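Side-chain contacts in minor fimbrium tip subunit Mfa3 (Porphyromonas gingivalis ATCC 33277, PDB 5NF4), which forms part of the tip of the minor fimbriae, filamentous pili that mediate biofilm formation and adhesion to host cells and to other bacteria: residues V45-A50 against H70-L75; A117-M122 against V220-V225; D146-H149 against A153-N156. One frame throughout, in Å; residues are numbered along the deposited sequence.

From the N terminus, strand 41-49 meets strand 71-78 in interaction 1, closing a loop most of which, 51-63, is not modelled. That loop is complete before the next contact begins. The chain then leaves strand 109-117 at the turn of interaction 2, whose partner, 220-225, comes almost a hundred residues later. Interaction 3 lies wholly within this long span as a tight local closure between strands 143-144 and 161-170; no two loops cross. H70, at the start of 70-75, links all three: its N is hydrogen-bonded to N118 OD1 of interaction 2 and its NE2 to N155 O of interaction 3.

Interaction 1 (V45-A50 against H70-L75); sequences VNARAA and HSLAML
V45 and A47 face M74 and L72 across the interior of a beta sandwich, the fold expected of the fimbrillin superfamily. Strand 41-49 lies in one layer, bonded through its backbone to strands 99-106 and 180-205; strand 71-78 lies in the other, beside 84-91 and 109-117. The segments run in opposing senses but well inclined to each other, so that V45 lies over M74 and, two residues on, A47 over L72. Their CA atoms stand 8.9 Å apart at A47 and L72, a separation that side chains must bridge. All four residues point their CB atoms at the opposing segment and are buried.

A47 offers just its methyl, and the longer L72 comes most of the way to meet it: CG stands anti to the backbone N (chi1 178°), which extends the chain across the gap until CD2 is 3.7 Å from A47 CB. F115 and F102 each touch both V45 and M74, so that pair sits within an aromatic-lined core. Residues 45-48 belong to the experimentally defined propeptide, so this part of the core is built from a segment that maturation cleaves off. V45 and M74 meet at a slant: M74 is extended through chi2 and bends at chi3 (68°), and it is the sulfur SD, rather than the terminal methyl, that lies closest to V45, 4.0 Å from CG2.

Interaction 2 (A117-M122 against V220-V225); sequences ANIPNM and VHYRLV
I119 opens a type II beta turn ending at M122, closed by M122 N to I119 O (3.1 Å), and from it looks across to Y222 on the short strand 221-222 and L224 further along the chain. The turn leads from strand 109-117 into helix 122-126.

This is plain apolar packing, carried by a single methyl. I119 CD1 touches both side chains, L224 CD2 at 4.0 Å and the phenol end of Y222. The I119 and Y222 side chains run past one another in opposing senses, and the methyl lies at the ring's edge, near its plane, rather than over a face. Y222 CG lies between its backbone N and carbonyl carbon (chi1 72°), and the ring reaches out toward the turn. P160 touches both I119 and Y222, and F138 of helix 132-140 packs on both L224 and M122. The packing is tight at the phenol end: CE1 of Y222 is 4.0 Å from I119 CD1, but the hydroxyl OH of Y222 comes to 3.2 Å from that same methyl.

Interaction 3 (D146-H149 against A153-N156); sequences DPIH and ATNN
H149 and I148, neighbours on a short 3-10 segment, meet A153 and T154 on the returning chain, each pair making one close contact in a compact connection between strands 143-144 and 161-170. H149 carries the inner side. Its CB leaves the backbone alongside 153-156 rather than toward it, and with CG beside the backbone N (chi1 -75°) the ring swings nearer. Beyond CG, H149 CD2 comes to 4.1 Å from A153 CA, which lies obliquely to the ring. A153 turns its own CB away from 146-149, so its CA is what the imidazole approaches. At the tip, NE2 donates a hydrogen bond to the backbone O of N157, and the ring also meets that of F159, the planes at about 60°. A polar end and an aromatic neighbour thus fix the buried ring's position.

On the more open side, I148 CG1 lies 4.1 Å from T154 CG2, the two side chains crossing at about a right angle. T154 OG1 accepts weak hydrogen bonds from the backbone N atoms of N156 and N157.

D146, just ahead of the 3-10 segment, makes an Asx turn: its OD1 accepts I148 N at 3.1 Å (162° at the hydrogen), on the anti side of the carboxylate and somewhat out of its plane. D146 OD2 is bonded to N157 ND2, a second tie to N157, just past 153-156.

In the fold, this connection leaves strand 143-144, which pairs with strand 221-222, and through N155 O, bonded to H70 NE2, it borders the start of strand 71-78 before the chain enters strand 161-170.

Interaction 1 (V45-A50 against H70-L75)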
loop_
_atom_site.group_PDB
_atom_site.type_symbol
_atom_site.label_atom_id
_atom_site.label_comp_id
_atom_site.label_asym_id
_atom_site.label_seq_id
_atom_site.Cartn_x
_atom_site.Cartn_y
_atom_site.Cartn_z
ATOM N N VAL A 45 -20.096 7.854 9.991
ATOM C CA VAL A 45 -18.941 7.173 9.405
ATOM C C VAL A 45 -17.723 7.969 9.847
ATOM O O VAL A 45 -17.689 9.197 9.683
ATOM C CB VAL A 45 -19.052 7.089 7.865
ATOM C CG1 VAL A 45 -17.747 6.559 7.229
ATOM C CG2 VAL A 45 -20.197 6.185 7.470
ATOM N N ASN A 46 -16.774 7.292 10.491
ATOM C CA ASN A 46 -15.470 7.887 10.804
ATOM C C ASN A 46 -14.375 7.094 10.129
ATOM O O ASN A 46 -14.232 5.893 10.395
ATOM C CB ASN A 46 -15.215 7.936 12.303
ATOM C CG ASN A 46 -14.166 8.973 12.668
ATOM O OD1 ASN A 46 -13.145 9.111 11.996
ATOM N ND2 ASN A 46 -14.435 9.734 13.710
ATOM N N ALA A 47 -13.634 7.768 9.250
ATOM C CA ALA A 47 -12.643 7.137 8.378
ATOM C C ALA A 47 -11.300 7.833 8.507
ATOM O O ALA A 47 -11.227 9.037 8.754
ATOM C CB ALA A 47 -13.110 7.164 6.936
ATOM N N ARG A 48 -10.228 7.065 8.346
ATOM C CA ARG A 48 -8.911 7.605 8.551
ATOM C C ARG A 48 -7.909 6.645 7.933
ATOM O O ARG A 48 -8.215 5.466 7.745
ATOM C CB ARG A 48 -8.639 7.807 10.037
ATOM C CG ARG A 48 -8.711 6.552 10.858
ATOM C CD ARG A 48 -8.067 6.786 12.204
ATOM N NE ARG A 48 -8.300 5.682 13.128
ATOM C CZ ARG A 48 -7.628 4.533 13.117
ATOM N NH1 ARG A 48 -6.671 4.312 12.220
ATOM N NH2 ARG A 48 -7.922 3.597 14.008
ATOM N N ALA A 49 -6.732 7.142 7.585
ATOM C CA ALA A 49 -5.727 6.234 7.084
ATOM C C ALA A 49 -5.247 5.340 8.232
ATOM O O ALA A 49 -5.117 5.797 9.370
ATOM C CB ALA A 49 -4.573 6.999 6.456
ATOM N N ALA A 50 -5.026 4.060 7.935
ATOM C CA ALA A 50 -4.502 3.107 8.913
ATOM C C ALA A 50 -3.037 3.405 9.243
ATOM O O ALA A 50 -2.122 2.986 8.526
ATOM C CB ALA A 50 -4.648 1.677 8.390
ATOM N N HIS A 70 -7.081 13.302 0.738
ATOM C CA HIS A 70 -7.551 14.483 0.009
ATOM C C HIS A 70 -8.976 14.346 -0.503
ATOM O O HIS A 70 -9.706 15.324 -0.604
ATOM C CB HIS A 70 -6.628 14.742 -1.181
ATOM C CG HIS A 70 -5.242 15.122 -0.779
ATOM N ND1 HIS A 70 -4.235 14.195 -0.614
ATOM C CD2 HIS A 70 -4.707 16.326 -0.468
ATOM C CE1 HIS A 70 -3.132 14.822 -0.242
ATOM N NE2 HIS A 70 -3.393 16.115 -0.140
ATOM N N SER A 71 -9.331 13.130 -0.870
ATOM C CA SER A 71 -10.697 12.811 -1.257
ATOM C C SER A 71 -11.033 11.420 -0.787
ATOM O O SER A 71 -10.162 10.572 -0.654
ATOM C CB SER A 71 -10.888 12.912 -2.767
ATOM O OG SER A 71 -10.186 11.866 -3.426
ATOM N N LEU A 72 -12.316 11.181 -0.549
ATOM C CA LEU A 72 -12.778 9.890 -0.091
ATOM C C LEU A 72 -14.169 9.602 -0.641
ATOM O O LEU A 72 -15.103 10.344 -0.354
ATOM C CB LEU A 72 -12.808 9.856 1.442
ATOM C CG LEU A 72 -13.332 8.554 2.053
ATOM C CD1 LEU A 72 -12.390 7.396 1.727
ATOM C CD2 LEU A 72 -13.552 8.713 3.551
ATOM N N ALA A 73 -14.291 8.534 -1.410
ATOM C CA ALA A 73 -15.588 8.070 -1.891
ATOM C C ALA A 73 -16.024 6.862 -1.100
ATOM O O ALA A 73 -15.231 5.968 -0.816
ATOM C CB ALA A 73 -15.544 7.730 -3.359
ATOM N N MET A 74 -17.298 6.853 -0.717
ATOM C CA MET A 74 -17.885 5.708 -0.073
ATOM C C MET A 74 -19.034 5.272 -0.962
ATOM O O MET A 74 -19.860 6.120 -1.329
ATOM C CB MET A 74 -18.417 6.047 1.334
ATOM C CG MET A 74 -18.970 4.800 2.035
ATOM S SD MET A 74 -19.855 5.166 3.570
ATOM C CE MET A 74 -21.258 6.003 2.828
ATOM N N LEU A 75 -19.083 3.990 -1.287
ATOM C CA LEU A 75 -20.188 3.426 -2.066
ATOM C C LEU A 75 -20.685 2.174 -1.338
ATOM O O LEU A 75 -19.900 1.309 -0.917
ATOM C CB LEU A 75 -19.760 3.115 -3.503
ATOM C CG LEU A 75 -19.294 4.304 -4.344
ATOM C CD1 LEU A 75 -17.782 4.429 -4.244
ATOM C CD2 LEU A 75 -19.748 4.183 -5.822
#

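Interaction 2 (A117-M122 against V220-V225)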
loop_
_atom_site.group_PDB
_atom_site.type_symbol
_atom_site.label_atom_id
_atom_site.label_comp_id
_atom_site.label_asym_id
_atom_site.label_seq_id
_atom_site.Cartn_x
_atom_site.Cartn_y
_atom_site.Cartn_z
ATOM N N ALA A 117 -9.869 6.287 -1.622
ATOM C CA ALA A 117 -9.323 7.589 -1.322
ATOM C C ALA A 117 -8.240 7.976 -2.310
ATOM O O ALA A 117 -7.542 7.100 -2.821
ATOM C CB ALA A 117 -8.751 7.628 0.082
ATOM N N ASN A 118 -8.177 9.277 -2.585
ATOM C CA ASN A 118 -7.113 9.860 -3.401
ATOM C C ASN A 118 -7.029 9.302 -4.824
ATOM O O ASN A 118 -5.962 9.264 -5.425
ATOM C CB ASN A 118 -5.790 9.656 -2.684
ATOM C CG ASN A 118 -5.722 10.423 -1.382
ATOM O OD1 ASN A 118 -6.457 11.398 -1.198
ATOM N ND2 ASN A 118 -4.806 10.024 -0.489
ATOM N N ILE A 119 -8.157 8.904 -5.365
ATOM C CA ILE A 119 -8.238 8.486 -6.758
ATOM C C ILE A 119 -8.667 9.678 -7.624
ATOM O O ILE A 119 -9.683 10.322 -7.367
ATOM C CB ILE A 119 -9.219 7.295 -6.893
ATOM C CG1 ILE A 119 -8.651 6.063 -6.173
ATOM C CG2 ILE A 119 -9.526 6.981 -8.352
ATOM C CD1 ILE A 119 -7.280 5.602 -6.673
ATOM N N PRO A 120 -7.866 10.016 -8.653
ATOM C CA PRO A 120 -8.240 11.147 -9.511
ATOM C C PRO A 120 -9.639 11.030 -10.106
ATOM O O PRO A 120 -9.975 9.993 -10.718
ATOM C CB PRO A 120 -7.190 11.100 -10.628
ATOM C CG PRO A 120 -6.042 10.413 -10.024
ATOM C CD PRO A 120 -6.597 9.408 -9.076
ATOM N N ASN A 121 -10.406 12.106 -9.939
ATOM C CA ASN A 121 -11.786 12.213 -10.415
ATOM C C ASN A 121 -12.676 11.040 -10.033
ATOM O O ASN A 121 -13.563 10.649 -10.776
ATOM C CB ASN A 121 -11.790 12.409 -11.924
ATOM C CG ASN A 121 -11.470 13.828 -12.306
ATOM O OD1 ASN A 121 -12.067 14.745 -11.788
ATOM N ND2 ASN A 121 -10.491 14.022 -13.179
ATOM N N MET A 122 -12.459 10.517 -8.831
ATOM C CA MET A 122 -13.305 9.484 -8.290
ATOM C C MET A 122 -14.773 9.913 -8.256
ATOM O O MET A 122 -15.660 9.068 -8.419
ATOM C CB MET A 122 -12.831 9.091 -6.887
ATOM C CG MET A 122 -13.560 7.918 -6.318
ATOM S SD MET A 122 -13.313 6.432 -7.268
ATOM C CE MET A 122 -14.823 5.560 -6.865
ATOM N N VAL A 220 4.495 -1.657 -11.891
ATOM C CA VAL A 220 3.957 -0.463 -12.507
ATOM C C VAL A 220 2.593 -0.106 -11.909
ATOM O O VAL A 220 2.229 1.053 -11.824
ATOM C CB VAL A 220 3.779 -0.688 -14.019
ATOM C CG1 VAL A 220 2.748 0.218 -14.657
ATOM C CG2 VAL A 220 5.094 -0.488 -14.679
ATOM N N HIS A 221 1.855 -1.149 -11.584
ATOM C CA HIS A 221 0.449 -1.012 -11.213
ATOM C C HIS A 221 0.127 -1.238 -9.758
ATOM O O HIS A 221 0.646 -2.155 -9.113
ATOM C CB HIS A 221 -0.392 -2.007 -11.977
ATOM C CG HIS A 221 -0.398 -1.813 -13.455
ATOM N ND1 HIS A 221 0.303 -2.641 -14.309
ATOM C CD2 HIS A 221 -0.999 -0.884 -14.236
ATOM C CE1 HIS A 221 0.114 -2.234 -15.551
ATOM N NE2 HIS A 221 -0.671 -1.164 -15.533
ATOM N N TYR A 222 -0.824 -0.432 -9.309
ATOM C CA TYR A 222 -1.510 -0.710 -8.070
ATOM C C TYR A 222 -2.924 -1.196 -8.351
ATOM O O TYR A 222 -3.464 -1.087 -9.457
ATOM C CB TYR A 222 -1.521 0.514 -7.182
ATOM C CG TYR A 222 -2.418 1.667 -7.572
ATOM C CD1 TYR A 222 -3.742 1.739 -7.126
ATOM C CD2 TYR A 222 -1.945 2.710 -8.327
ATOM C CE1 TYR A 222 -4.539 2.787 -7.472
ATOM C CE2 TYR A 222 -2.741 3.776 -8.679
ATOM C CZ TYR A 222 -4.050 3.804 -8.232
ATOM O OH TYR A 222 -4.863 4.850 -8.548
ATOM N N ARG A 223 -3.521 -1.719 -7.299
ATOM C CA ARG A 223 -4.873 -2.238 -7.357
ATOM C C ARG A 223 -5.580 -1.905 -6.066
ATOM O O ARG A 223 -4.964 -1.968 -5.011
ATOM C CB ARG A 223 -4.817 -3.753 -7.567
ATOM C CG ARG A 223 -6.092 -4.384 -8.026
ATOM C CD ARG A 223 -6.008 -5.937 -7.989
ATOM N NE ARG A 223 -6.934 -6.628 -8.910
ATOM C CZ ARG A 223 -7.444 -7.841 -8.728
ATOM N NH1 ARG A 223 -7.214 -8.514 -7.609
ATOM N NH2 ARG A 223 -8.212 -8.385 -9.670
ATOM N N LEU A 224 -6.858 -1.569 -6.137
ATOM C CA LEU A 224 -7.574 -1.126 -4.936
ATOM C C LEU A 224 -8.049 -2.277 -4.044
ATOM O O LEU A 224 -8.534 -2.051 -2.914
ATOM C CB LEU A 224 -8.762 -0.254 -5.317
ATOM C CG LEU A 224 -8.370 1.090 -5.915
ATOM C CD1 LEU A 224 -9.565 1.712 -6.570
ATOM C CD2 LEU A 224 -7.741 2.034 -4.853
ATOM N N VAL A 225 -7.931 -3.502 -4.541
ATOM C CA VAL A 225 -8.063 -4.681 -3.683
ATOM C C VAL A 225 -6.851 -5.540 -3.895
ATOM O O VAL A 225 -6.175 -5.445 -4.925
ATOM C CB VAL A 225 -9.326 -5.507 -3.978
ATOM C CG1 VAL A 225 -10.515 -4.812 -3.456
ATOM C CG2 VAL A 225 -9.439 -5.808 -5.478
#

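Interaction 3 (D146-H149 against A153-N156)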
loop_
_atom_site.group_PDB
_atom_site.type_symbol
_atom_site.label_atom_id
_atom_site.label_comp_id
_atom_site.label_asym_id
_atom_site.label_seq_id
_atom_site.Cartn_x
_atom_site.Cartn_y
_atom_site.Cartn_z
ATOM N N ASP A 146 1.126 6.851 -10.148
ATOM C CA ASP A 146 1.737 8.157 -10.455
ATOM C C ASP A 146 3.276 8.115 -10.239
ATOM O O ASP A 146 3.748 7.685 -9.190
ATOM C CB ASP A 146 1.072 9.229 -9.575
ATOM C CG ASP A 146 1.421 10.660 -9.996
ATOM O OD1 ASP A 146 2.607 10.955 -10.258
ATOM O OD2 ASP A 146 0.505 11.524 -10.023
ATOM N N PRO A 147 4.076 8.522 -11.250
ATOM C CA PRO A 147 5.545 8.509 -11.111
ATOM C C PRO A 147 6.088 9.126 -9.798
ATOM O O PRO A 147 7.087 8.644 -9.231
ATOM C CB PRO A 147 6.011 9.333 -12.313
ATOM C CG PRO A 147 4.943 9.074 -13.351
ATOM C CD PRO A 147 3.647 9.063 -12.554
ATOM N N ILE A 148 5.453 10.187 -9.327
ATOM C CA ILE A 148 5.968 10.838 -8.128
ATOM C C ILE A 148 5.783 9.932 -6.884
ATOM O O ILE A 148 6.554 10.044 -5.924
ATOM C CB ILE A 148 5.312 12.222 -7.920
ATOM C CG1 ILE A 148 6.132 13.049 -6.923
ATOM C CG2 ILE A 148 3.908 12.136 -7.411
ATOM C CD1 ILE A 148 7.563 13.341 -7.366
ATOM N N HIS A 149 4.826 9.016 -6.921
ATOM C CA HIS A 149 4.536 8.203 -5.743
ATOM C C HIS A 149 5.551 7.106 -5.457
ATOM O O HIS A 149 5.518 6.528 -4.377
ATOM C CB HIS A 149 3.126 7.601 -5.834
ATOM C CG HIS A 149 2.070 8.610 -5.556
ATOM N ND1 HIS A 149 0.777 8.508 -6.023
ATOM C CD2 HIS A 149 2.140 9.794 -4.896
ATOM C CE1 HIS A 149 0.085 9.563 -5.619
ATOM N NE2 HIS A 149 0.893 10.361 -4.937
ATOM N N ALA A 153 4.533 11.058 -1.395
ATOM C CA ALA A 153 3.282 11.759 -1.536
ATOM C C ALA A 153 3.617 13.231 -1.424
ATOM O O ALA A 153 4.666 13.584 -0.894
ATOM C CB ALA A 153 2.280 11.331 -0.458
ATOM N N THR A 154 2.740 14.087 -1.918
ATOM C CA THR A 154 2.999 15.517 -1.894
ATOM C C THR A 154 1.869 16.196 -1.173
ATOM O O THR A 154 0.897 15.554 -0.764
ATOM C CB THR A 154 3.102 16.100 -3.291
ATOM O OG1 THR A 154 1.806 16.044 -3.895
ATOM C CG2 THR A 154 4.116 15.315 -4.138
ATOM N N ASN A 155 1.974 17.510 -1.051
ATOM C CA ASN A 155 0.960 18.266 -0.343
ATOM C C ASN A 155 -0.425 18.114 -0.981
ATOM O O ASN A 155 -1.431 18.072 -0.273
ATOM C CB ASN A 155 1.373 19.746 -0.268
ATOM C CG ASN A 155 1.649 20.345 -1.625
ATOM O OD1 ASN A 155 2.100 19.659 -2.547
ATOM N ND2 ASN A 155 1.384 21.638 -1.756
ATOM N N ASN A 156 -0.482 17.982 -2.307
ATOM C CA ASN A 156 -1.770 17.896 -3.018
ATOM C C ASN A 156 -2.028 16.571 -3.740
ATOM O O ASN A 156 -3.053 16.405 -4.408
ATOM C CB ASN A 156 -1.860 19.030 -4.027
ATOM C CG ASN A 156 -1.657 20.382 -3.379
ATOM O OD1 ASN A 156 -2.147 20.631 -2.277
ATOM N ND2 ASN A 156 -0.910 21.252 -4.045
#